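ABC transporter, substrate-binding protein (Clostridium perfringens, PDB 4EDP) probably captures a small solute outside the cell membrane and hands it to the membrane-spanning part of an ABC importer. Local coordinates at residues Leu92-Ala97 with Phe264-Ile269; Phe96-Val101 with Asp331-Asn336; Asp107-Ser112 with Tyr132-Thr137; Ser73-Lys78 with Asp88-Ala93. One frame throughout, in Å; residues are numbered along the deposited sequence.

Interaction 1. Residues Leu92-Ala97 with Phe264-Ile269; sequences LAESFA and FNTINI
This is a buried antiparallel strand pairing: the end of strand 89-93, just where the chain turns into helix 94-103, lies against strand 262-269 in the sheet. Leu-92 and Thr-266 form the hydrogen-bonded pair, and both bonds run nearly along the C=O axes. The tighter one goes from Thr-266 N to Leu-92 O at 2.8 Å, while Leu-92 N reaches Thr-266 O at 3.2 Å. Next comes Ala-93 facing Asn-265, a non-hydrogen-bonded pair, and the pairing ends with Glu-94 N donating to Phe-264 O at 2.9 Å from above the carbonyl plane. That last bond already belongs to the first residue of the helix, since Ala-93 is its N-cap and Ala-93 O accepts from Ala-97 N.

The helix folds back over the sheet face that carries Leu-92 and Thr-266. Ala-97 sets its methyl CB 3.3 Å from Thr-266 OG1, which a chi1 of 68° holds in the crowded position between backbone N and carbonyl carbon. The same methyl lies 3.7 Å from Asn-268 ND2; OD1 of that amide accepts from Gly-133 N. Glu-94 runs extended beside Phe-264, with CG anti to its backbone N, and brings OE1 to the ring edge, in plane, 3.5 Å from CD2. A water donates to Glu-94 OE1 and accepts from Phe-264 N, joining the carboxylate to the strand backbone. A late strand inserted antiparallel beside a parallel beta-alpha unit is characteristic of the periplasmic-binding-protein fold to which this family belongs.

Interaction 2. Residues Phe96-Val101 with Asp331-Asn336; sequences FAEQGV and DFKFVN. With ACT (acetate ion), chain G.
Glu-98 and Asn-336 meet tip to tip, and Asn-336 ND2 donates to Glu-98 OE1 at 2.7 Å along a nearly straight bond. The acceptor lies in the amide plane of Asn-336, whereas the amide approaches from above the carboxylate plane, the two planes being 64° apart. Glu-98 leaves its helix with CG anti to the backbone N and then bends at chi2 (-71°), which lays the carboxylate across the first turn of helix 332-350. Its other oxygen, OE2, comes 3.5 Å from Lys-333 CA and takes a bond from a water that also donates to Lys-333 O. Gln-99 adds its CG, 3.6 Å from Asn-336 ND2, and the same ND2 also bonds Ser-95 O, so one amide nitrogen joins two points of helix 94-103.

Behind this shell Asp-331 N-caps the helix: its OD1 accepts from Phe-334 N and, weakly, from Lys-333 N, while OD2 pairs with Lys-194. An acetate, probably from the crystallisation liquor, accepts from Asp-331 N. This is surface helix-helix packing, the short segments crossing almost perpendicularly (-86°), and it joins the C-terminal helix 332-350 to the helix that follows strand 89-93, with helix 72-81 against Phe-96 and helix 178-189 against Phe-332.

Interaction 3. Residues Asp107-Ser112 with Tyr132-Thr137; sequences DKLDYS and YGPAYT. With ACT (acetate ion), chain H.
Lys-108 places its CB over one face of the Tyr-132 ring, 3.9 Å from CE2. Its CA makes an off-centre CH-pi contact, 4.1 Å from the centroid of the same ring. This packing uses the aliphatic root of the lysine; beyond it the chain, with CG anti to the backbone N, is extended until it bends at chi4. Asp-107 O also approaches the ring, reaching Tyr-132 CD2 at 3.4 Å. At the far edge and in the ring plane, Tyr-132 OH donates to an acetate oxygen at 2.6 Å; this ion, probably from the crystallisation liquor, is bonded to Lys-271 as well.

The backbone of Tyr-132 is held by a second tyrosine. Tyr-111 reaches over with its hydroxyl and donates to Tyr-132 O at 2.6 Å, nearly along the C=O axis. The same OH sits against the Pro-134 ring, 3.4 Å from CB, so the short bond is flanked by apolar carbon. Leu-109 completes this patch, with CD1 3.9 Å from Pro-134 CD, crossing the proline at about a right angle. Further on, Asp-110 OD1 accepts from both N and OG of Ser-112, the first of these bonds forming an Asx turn. Structurally, this is loop packing: the loop after helix 94-103 rests on the chain leading into strand 135-145, beside strand 262-269, to which Asp-107 and Pro-134 are joined by backbone bonds with Ile-269 and Ile-267.

Interaction 4. Residues Ser73-Lys78 with Asp88-Ala93; sequences SERLTK and DITYLA. With ACT (acetate ion), chain E.
Residues 73-78 of helix 72-81 pack on strand 89-93 with short-segment axes 9.5 Å apart and 131° between their directions, so the helix runs obliquely backward along the strand. Arg-75 makes the polar part of the contact. Its CG is anti to the carbonyl carbon and the chain bends at chi3 (-66°), which turns the guanidinium end-on to the strand. Both terminal nitrogens grip a single atom: NH1 donates to Tyr-91 O at 2.8 Å and NH2 at 2.9 Å, each bond bent to about 140°. The oxygen lies in the guanidinium plane and the donors lie in the carbonyl plane, so the fork sets the direction of the group. Its rotation is held by further bonds from NE to Gly-70 O and from NH2 to Ser-40 OG, with Trp-42 in a cation-pi contact.

Leu-92 slides past the arginine in the opposite direction, with CD2 3.8 Å from both NH1 and NH2; its other methyl, CD1, meets Leu-76 CD1 at 4.3 Å. Tyr-91 sends its ring away from the helix, to where its OH donates at 2.6 Å to an oxygen of an acetate, probably from the crystallisation liquor.

Helix 72-81 connects strands 65-69 and 89-93, both parallel to strand 37-41, so this is the helix-on-sheet packing of a beta-alpha-beta crossover. Two backbone oxygens and a hydroxyl grip the buried guanidinium, which probably favours its charged form and should polarise the Tyr-91 carbonyl.

How the interactions relate
From the N terminus, the first contact to close is interaction 4, a short loop that brings helix 72-81 back onto strand 89-93. Leu-92 and Ala-93 at its end also open interaction 1, whose long loop returns with strand 262-269. Interaction 2 starts from the adjoining part of helix 94-103, sharing Phe-96 and Ala-97, and closes only near the C terminus at helix 332-350, so the closing segment of interaction 1 falls within its span. Interaction 3 is a short loop lying within both long ones; it leads into strand 135-145, the neighbour of 262-269. Together they tie the central sheet to the helices on its flank and to the C-terminal helix.

Interaction 1. Residues Leu92-Ala97 with Phe264-Ile269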
# COMPACT_ATOMS: atom_id res chain seq x y z
N LEU A 92 1.93 10.06 2.83
CA LEU A 92 1.46 9.05 3.78
C LEU A 92 0.88 7.85 3.06
O LEU A 92 0.47 7.93 1.89
CB LEU A 92 0.33 9.59 4.69
CG LEU A 92 0.61 10.71 5.71
CD1 LEU A 92 -0.68 11.36 6.22
CD2 LEU A 92 1.46 10.15 6.84
N ALA A 93 0.85 6.72 3.76
CA ALA A 93 0.14 5.55 3.28
C ALA A 93 -1.33 6.01 3.28
O ALA A 93 -1.75 6.79 4.14
CB ALA A 93 0.33 4.36 4.21
N GLU A 94 -2.12 5.54 2.32
CA GLU A 94 -3.52 5.99 2.22
C GLU A 94 -4.31 5.85 3.54
O GLU A 94 -5.12 6.73 3.87
CB GLU A 94 -4.25 5.25 1.09
CG GLU A 94 -5.63 5.81 0.85
CD GLU A 94 -6.47 5.06 -0.15
OE1 GLU A 94 -6.07 3.96 -0.59
OE2 GLU A 94 -7.57 5.58 -0.46
N SER A 95 -4.10 4.75 4.28
CA SER A 95 -4.83 4.53 5.54
C SER A 95 -4.64 5.69 6.51
O SER A 95 -5.58 6.09 7.19
CB SER A 95 -4.41 3.22 6.22
OG SER A 95 -3.07 3.27 6.65
N PHE A 96 -3.42 6.22 6.56
CA PHE A 96 -3.10 7.36 7.41
C PHE A 96 -3.56 8.65 6.77
O PHE A 96 -4.06 9.54 7.46
CB PHE A 96 -1.59 7.43 7.69
CG PHE A 96 -1.10 6.35 8.61
CD1 PHE A 96 -1.11 6.54 9.99
CD2 PHE A 96 -0.64 5.15 8.12
CE1 PHE A 96 -0.67 5.55 10.85
CE2 PHE A 96 -0.20 4.17 8.97
CZ PHE A 96 -0.22 4.37 10.34
N ALA A 97 -3.44 8.76 5.44
CA ALA A 97 -3.89 9.97 4.77
C ALA A 97 -5.37 10.21 5.04
O ALA A 97 -5.78 11.34 5.28
CB ALA A 97 -3.62 9.92 3.26
N PHE A 264 -2.08 2.04 -1.67
CA PHE A 264 -1.45 3.24 -2.23
C PHE A 264 -0.79 4.11 -1.18
O PHE A 264 -1.17 4.07 -0.01
CB PHE A 264 -2.54 4.14 -2.86
CG PHE A 264 -3.40 3.45 -3.91
CD1 PHE A 264 -2.89 3.14 -5.15
CD2 PHE A 264 -4.72 3.15 -3.66
CE1 PHE A 264 -3.66 2.51 -6.12
CE2 PHE A 264 -5.49 2.52 -4.63
CZ PHE A 264 -4.95 2.19 -5.85
N ASN A 265 0.18 4.92 -1.62
CA ASN A 265 0.73 5.98 -0.80
C ASN A 265 0.28 7.22 -1.57
O ASN A 265 0.27 7.22 -2.80
CB ASN A 265 2.26 5.94 -0.67
CG ASN A 265 2.73 4.72 0.09
OD1 ASN A 265 1.99 4.15 0.90
ND2 ASN A 265 3.98 4.35 -0.13
N THR A 266 -0.10 8.27 -0.86
CA THR A 266 -0.62 9.47 -1.49
C THR A 266 0.11 10.73 -1.05
O THR A 266 0.84 10.71 -0.07
CB THR A 266 -2.11 9.66 -1.12
OG1 THR A 266 -2.24 9.97 0.27
CG2 THR A 266 -2.95 8.42 -1.46
N ILE A 267 -0.11 11.82 -1.77
CA ILE A 267 0.47 13.12 -1.41
C ILE A 267 -0.68 14.10 -1.26
O ILE A 267 -1.50 14.26 -2.18
CB ILE A 267 1.42 13.71 -2.48
CG1 ILE A 267 2.47 12.70 -2.91
CG2 ILE A 267 2.07 15.01 -1.97
CD1 ILE A 267 3.31 13.16 -4.10
N ASN A 268 -0.74 14.75 -0.10
CA ASN A 268 -1.74 15.76 0.22
C ASN A 268 -1.15 17.14 0.43
O ASN A 268 0.04 17.29 0.78
CB ASN A 268 -2.48 15.34 1.49
CG ASN A 268 -3.58 14.38 1.22
OD1 ASN A 268 -4.68 14.80 0.86
ND2 ASN A 268 -3.31 13.08 1.41
N ILE A 269 -1.98 18.15 0.22
CA ILE A 269 -1.59 19.52 0.48
C ILE A 269 -2.18 19.92 1.83
O ILE A 269 -3.38 19.80 2.07
CB ILE A 269 -2.11 20.52 -0.60
CG1 ILE A 269 -1.50 20.20 -1.96
CG2 ILE A 269 -1.75 21.95 -0.19
CD1 ILE A 269 -1.92 21.17 -3.09
O HOH W 1 -4.41 1.97 0.16

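Interaction 2. Residues Phe96-Val101 with Asp331-Asn336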
# COMPACT_ATOMS: atom_id res chain seq x y z
N PHE A 96 -3.42 6.22 6.56
CA PHE A 96 -3.10 7.36 7.41
C PHE A 96 -3.56 8.65 6.77
O PHE A 96 -4.06 9.54 7.46
CB PHE A 96 -1.59 7.43 7.69
CG PHE A 96 -1.10 6.35 8.61
CD1 PHE A 96 -1.11 6.54 9.99
CD2 PHE A 96 -0.64 5.15 8.12
CE1 PHE A 96 -0.67 5.55 10.85
CE2 PHE A 96 -0.20 4.17 8.97
CZ PHE A 96 -0.22 4.37 10.34
N ALA A 97 -3.44 8.76 5.44
CA ALA A 97 -3.89 9.97 4.77
C ALA A 97 -5.37 10.21 5.04
O ALA A 97 -5.78 11.34 5.28
CB ALA A 97 -3.62 9.92 3.26
N GLU A 98 -6.16 9.13 5.03
CA GLU A 98 -7.60 9.23 5.26
C GLU A 98 -7.90 9.76 6.67
O GLU A 98 -8.88 10.49 6.89
CB GLU A 98 -8.27 7.87 4.99
CG GLU A 98 -9.80 7.91 4.99
CD GLU A 98 -10.41 8.12 6.38
OE1 GLU A 98 -9.76 7.73 7.37
OE2 GLU A 98 -11.54 8.65 6.48
N GLN A 99 -7.06 9.41 7.64
CA GLN A 99 -7.24 9.91 8.99
C GLN A 99 -6.98 11.42 9.01
O GLN A 99 -7.63 12.16 9.75
CB GLN A 99 -6.31 9.21 9.96
CG GLN A 99 -6.50 7.73 9.97
CD GLN A 99 -5.59 7.07 10.96
OE1 GLN A 99 -5.53 7.47 12.12
NE2 GLN A 99 -4.88 6.05 10.52
N GLY A 100 -6.02 11.89 8.22
CA GLY A 100 -5.74 13.31 8.13
C GLY A 100 -6.90 14.04 7.46
O GLY A 100 -7.30 15.12 7.89
N VAL A 101 -7.44 13.45 6.40
CA VAL A 101 -8.59 14.03 5.71
C VAL A 101 -9.71 14.20 6.72
O VAL A 101 -10.32 15.28 6.83
CB VAL A 101 -9.08 13.17 4.52
CG1 VAL A 101 -10.44 13.64 4.02
CG2 VAL A 101 -8.06 13.16 3.38
N ASP A 331 -11.75 0.79 0.49
CA ASP A 331 -12.29 2.09 0.87
C ASP A 331 -11.87 2.37 2.30
O ASP A 331 -12.48 1.86 3.25
CB ASP A 331 -13.82 2.07 0.77
CG ASP A 331 -14.47 3.36 1.23
OD1 ASP A 331 -13.78 4.26 1.77
OD2 ASP A 331 -15.71 3.48 1.08
N PHE A 332 -10.81 3.16 2.46
CA PHE A 332 -10.31 3.46 3.81
C PHE A 332 -11.18 4.39 4.65
O PHE A 332 -11.06 4.42 5.88
CB PHE A 332 -8.85 3.85 3.79
CG PHE A 332 -7.96 2.69 3.67
CD1 PHE A 332 -7.65 1.93 4.79
CD2 PHE A 332 -7.46 2.30 2.44
CE1 PHE A 332 -6.85 0.83 4.68
CE2 PHE A 332 -6.67 1.20 2.34
CZ PHE A 332 -6.37 0.46 3.45
N LYS A 333 -12.08 5.13 4.00
CA LYS A 333 -13.00 5.94 4.76
C LYS A 333 -13.86 4.95 5.56
O LYS A 333 -14.07 5.12 6.78
CB LYS A 333 -13.88 6.80 3.85
CG LYS A 333 -14.75 7.78 4.63
CD LYS A 333 -15.52 8.75 3.76
CE LYS A 333 -16.31 9.71 4.65
NZ LYS A 333 -17.01 10.79 3.91
N PHE A 334 -14.35 3.91 4.89
CA PHE A 334 -15.16 2.91 5.57
C PHE A 334 -14.35 2.06 6.55
O PHE A 334 -14.73 1.92 7.70
CB PHE A 334 -15.89 1.99 4.59
CG PHE A 334 -16.65 0.90 5.29
CD1 PHE A 334 -17.89 1.16 5.86
CD2 PHE A 334 -16.08 -0.35 5.47
CE1 PHE A 334 -18.57 0.16 6.56
CE2 PHE A 334 -16.75 -1.35 6.17
CZ PHE A 334 -17.98 -1.10 6.70
N VAL A 335 -13.23 1.53 6.09
CA VAL A 335 -12.40 0.64 6.91
C VAL A 335 -11.92 1.33 8.19
O VAL A 335 -11.99 0.74 9.28
CB VAL A 335 -11.24 0.02 6.09
CG1 VAL A 335 -10.20 -0.62 7.01
CG2 VAL A 335 -11.80 -1.01 5.06
N ASN A 336 -11.44 2.56 8.08
CA ASN A 336 -10.99 3.26 9.28
C ASN A 336 -12.14 3.47 10.27
O ASN A 336 -11.89 3.51 11.48
CB ASN A 336 -10.30 4.58 8.94
CG ASN A 336 -8.90 4.38 8.38
OD1 ASN A 336 -8.36 3.27 8.43
ND2 ASN A 336 -8.32 5.44 7.84
C ACT G . -14.45 -1.71 0.53
O ACT G . -13.31 -1.56 0.95
OXT ACT G . -14.77 -1.00 -0.45
CH3 ACT G . -15.36 -2.74 1.14
O HOH W 2 -13.33 7.24 8.42

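Interaction 3. Residues Asp107-Ser112 with Tyr132-Thr137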
# COMPACT_ATOMS: atom_id res chain seq x y z
N ASP A 107 -6.35 19.80 2.23
CA ASP A 107 -7.29 20.42 1.32
C ASP A 107 -7.91 19.49 0.29
O ASP A 107 -7.25 18.58 -0.21
CB ASP A 107 -6.57 21.45 0.42
CG ASP A 107 -6.46 22.83 1.02
OD1 ASP A 107 -6.99 23.09 2.13
OD2 ASP A 107 -5.88 23.67 0.31
N LYS A 108 -9.19 19.72 -0.02
CA LYS A 108 -9.84 18.97 -1.10
C LYS A 108 -9.19 19.63 -2.32
O LYS A 108 -9.19 20.86 -2.44
CB LYS A 108 -11.36 19.15 -1.08
CG LYS A 108 -12.12 18.30 -2.09
CD LYS A 108 -13.60 18.64 -2.07
CE LYS A 108 -14.41 17.83 -3.08
NZ LYS A 108 -14.50 16.39 -2.73
N LEU A 109 -8.62 18.84 -3.22
CA LEU A 109 -7.85 19.40 -4.34
C LEU A 109 -8.56 19.78 -5.61
O LEU A 109 -9.51 19.13 -6.03
CB LEU A 109 -6.73 18.44 -4.69
CG LEU A 109 -5.74 18.06 -3.57
CD1 LEU A 109 -4.65 17.15 -4.15
CD2 LEU A 109 -5.13 19.32 -2.92
N ASP A 110 -8.08 20.86 -6.22
CA ASP A 110 -8.59 21.33 -7.50
C ASP A 110 -7.75 20.61 -8.54
O ASP A 110 -6.64 21.02 -8.85
CB ASP A 110 -8.45 22.84 -7.60
CG ASP A 110 -8.89 23.37 -8.94
OD1 ASP A 110 -9.28 22.58 -9.82
OD2 ASP A 110 -8.83 24.61 -9.11
N TYR A 111 -8.29 19.52 -9.07
CA TYR A 111 -7.55 18.74 -10.05
C TYR A 111 -7.33 19.43 -11.40
O TYR A 111 -6.60 18.90 -12.25
CB TYR A 111 -8.16 17.32 -10.21
CG TYR A 111 -7.68 16.37 -9.13
CD1 TYR A 111 -8.35 16.27 -7.92
CD2 TYR A 111 -6.51 15.64 -9.30
CE1 TYR A 111 -7.88 15.43 -6.92
CE2 TYR A 111 -6.06 14.80 -8.33
CZ TYR A 111 -6.73 14.70 -7.14
OH TYR A 111 -6.23 13.82 -6.18
N SER A 112 -7.93 20.60 -11.60
CA SER A 112 -7.68 21.34 -12.84
C SER A 112 -6.21 21.82 -12.82
O SER A 112 -5.65 22.18 -13.86
CB SER A 112 -8.64 22.52 -13.02
OG SER A 112 -8.39 23.58 -12.12
N TYR A 132 -9.22 14.17 -2.38
CA TYR A 132 -8.07 14.70 -1.67
C TYR A 132 -6.78 14.28 -2.40
O TYR A 132 -6.77 14.20 -3.63
CB TYR A 132 -8.13 14.31 -0.19
CG TYR A 132 -9.32 14.95 0.51
CD1 TYR A 132 -10.59 14.40 0.42
CD2 TYR A 132 -9.17 16.13 1.23
CE1 TYR A 132 -11.68 15.01 1.02
CE2 TYR A 132 -10.25 16.74 1.84
CZ TYR A 132 -11.50 16.16 1.73
OH TYR A 132 -12.59 16.77 2.34
N GLY A 133 -5.70 14.05 -1.67
CA GLY A 133 -4.44 13.72 -2.28
C GLY A 133 -4.43 12.48 -3.14
O GLY A 133 -4.99 11.47 -2.75
N PRO A 134 -3.78 12.55 -4.30
CA PRO A 134 -3.77 11.37 -5.18
C PRO A 134 -2.70 10.35 -4.83
O PRO A 134 -1.68 10.70 -4.19
CB PRO A 134 -3.43 11.97 -6.55
CG PRO A 134 -2.56 13.14 -6.23
CD PRO A 134 -3.05 13.68 -4.89
N ALA A 135 -2.92 9.10 -5.22
CA ALA A 135 -1.88 8.09 -5.09
C ALA A 135 -0.76 8.46 -6.04
O ALA A 135 -1.03 8.84 -7.16
CB ALA A 135 -2.39 6.71 -5.49
N TYR A 136 0.50 8.32 -5.61
CA TYR A 136 1.65 8.53 -6.49
C TYR A 136 2.38 7.19 -6.74
O TYR A 136 3.28 7.10 -7.59
CB TYR A 136 2.65 9.57 -5.92
CG TYR A 136 3.33 9.09 -4.66
CD1 TYR A 136 2.71 9.24 -3.43
CD2 TYR A 136 4.54 8.42 -4.72
CE1 TYR A 136 3.30 8.75 -2.28
CE2 TYR A 136 5.15 7.94 -3.57
CZ TYR A 136 4.52 8.11 -2.35
OH TYR A 136 5.10 7.61 -1.20
N THR A 137 2.04 6.16 -5.95
CA THR A 137 2.61 4.84 -6.12
C THR A 137 1.60 3.84 -5.58
O THR A 137 0.65 4.21 -4.86
CB THR A 137 3.97 4.67 -5.38
OG1 THR A 137 4.61 3.47 -5.80
CG2 THR A 137 3.76 4.64 -3.84
C ACT H . -12.31 18.41 5.28
O ACT H . -12.06 18.65 4.08
OXT ACT H . -12.16 19.37 6.06
CH3 ACT H . -12.78 17.06 5.76

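Interaction 4. Residues Ser73-Lys78 with Asp88-Ala93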
# COMPACT_ATOMS: atom_id res chain seq x y z
N SER A 73 2.72 7.38 11.45
CA SER A 73 2.02 7.73 12.67
C SER A 73 2.56 8.95 13.40
O SER A 73 1.78 9.82 13.81
CB SER A 73 1.97 6.52 13.60
OG SER A 73 1.30 6.85 14.79
N GLU A 74 3.88 9.03 13.54
CA GLU A 74 4.44 10.16 14.25
C GLU A 74 4.28 11.46 13.47
O GLU A 74 4.00 12.49 14.06
CB GLU A 74 5.90 9.91 14.66
CG GLU A 74 6.88 9.66 13.55
CD GLU A 74 8.20 9.09 14.08
OE1 GLU A 74 9.05 8.66 13.27
OE2 GLU A 74 8.38 9.04 15.31
N ARG A 75 4.45 11.42 12.16
CA ARG A 75 4.27 12.61 11.35
C ARG A 75 2.81 13.06 11.38
O ARG A 75 2.53 14.24 11.57
CB ARG A 75 4.75 12.39 9.91
CG ARG A 75 6.26 12.19 9.85
CD ARG A 75 6.82 12.09 8.46
NE ARG A 75 6.39 10.90 7.72
CZ ARG A 75 5.44 10.88 6.80
NH1 ARG A 75 5.15 9.74 6.18
NH2 ARG A 75 4.80 11.99 6.48
N LEU A 76 1.88 12.12 11.21
CA LEU A 76 0.46 12.46 11.25
C LEU A 76 0.03 13.01 12.61
O LEU A 76 -0.68 14.00 12.69
CB LEU A 76 -0.41 11.24 10.90
CG LEU A 76 -1.92 11.53 10.96
CD1 LEU A 76 -2.30 12.65 9.98
CD2 LEU A 76 -2.74 10.27 10.70
N THR A 77 0.47 12.37 13.68
CA THR A 77 0.11 12.81 15.02
C THR A 77 0.58 14.23 15.30
O THR A 77 -0.18 15.04 15.84
CB THR A 77 0.69 11.87 16.09
OG1 THR A 77 0.19 10.55 15.86
CG2 THR A 77 0.32 12.34 17.49
N LYS A 78 1.82 14.53 14.91
CA LYS A 78 2.38 15.85 15.14
C LYS A 78 1.58 16.93 14.43
O LYS A 78 1.20 17.93 15.04
CB LYS A 78 3.86 15.91 14.71
CG LYS A 78 4.56 17.19 15.18
CD LYS A 78 6.05 17.24 14.82
CE LYS A 78 6.28 17.33 13.32
NZ LYS A 78 7.71 17.51 12.97
N ASP A 88 3.91 21.88 4.04
CA ASP A 88 3.19 22.24 2.80
C ASP A 88 2.55 20.99 2.16
O ASP A 88 1.38 20.98 1.77
CB ASP A 88 4.14 22.91 1.82
CG ASP A 88 4.62 24.27 2.32
OD1 ASP A 88 3.75 25.12 2.63
OD2 ASP A 88 5.85 24.51 2.35
N ILE A 89 3.34 19.94 2.03
CA ILE A 89 2.79 18.71 1.47
C ILE A 89 3.19 17.52 2.32
O ILE A 89 4.27 17.49 2.91
CB ILE A 89 3.17 18.46 0.02
CG1 ILE A 89 4.65 18.26 -0.15
CG2 ILE A 89 2.64 19.59 -0.89
CD1 ILE A 89 4.95 17.60 -1.45
N THR A 90 2.30 16.53 2.34
CA THR A 90 2.46 15.37 3.17
C THR A 90 2.32 14.04 2.44
O THR A 90 1.30 13.79 1.78
CB THR A 90 1.40 15.41 4.29
OG1 THR A 90 1.57 16.61 5.08
CG2 THR A 90 1.48 14.18 5.19
N TYR A 91 3.35 13.22 2.56
CA TYR A 91 3.38 11.86 1.99
C TYR A 91 2.94 10.88 3.10
O TYR A 91 3.53 10.86 4.18
CB TYR A 91 4.79 11.46 1.55
CG TYR A 91 5.34 11.96 0.23
CD1 TYR A 91 5.81 13.25 0.07
CD2 TYR A 91 5.46 11.09 -0.85
CE1 TYR A 91 6.35 13.67 -1.15
CE2 TYR A 91 6.00 11.50 -2.05
CZ TYR A 91 6.44 12.79 -2.20
OH TYR A 91 6.99 13.19 -3.39
N LEU A 92 1.93 10.06 2.83
CA LEU A 92 1.46 9.05 3.78
C LEU A 92 0.88 7.85 3.06
O LEU A 92 0.47 7.93 1.89
CB LEU A 92 0.33 9.59 4.69
CG LEU A 92 0.61 10.71 5.71
CD1 LEU A 92 -0.68 11.36 6.22
CD2 LEU A 92 1.46 10.15 6.84
N ALA A 93 0.85 6.72 3.76
CA ALA A 93 0.14 5.55 3.28
C ALA A 93 -1.33 6.01 3.28
O ALA A 93 -1.75 6.79 4.14
CB ALA A 93 0.33 4.36 4.21
C ACT E . 7.94 10.16 -4.98
O ACT E . 7.43 11.31 -5.17
OXT ACT E . 7.75 9.31 -5.89
CH3 ACT E . 8.72 9.82 -3.75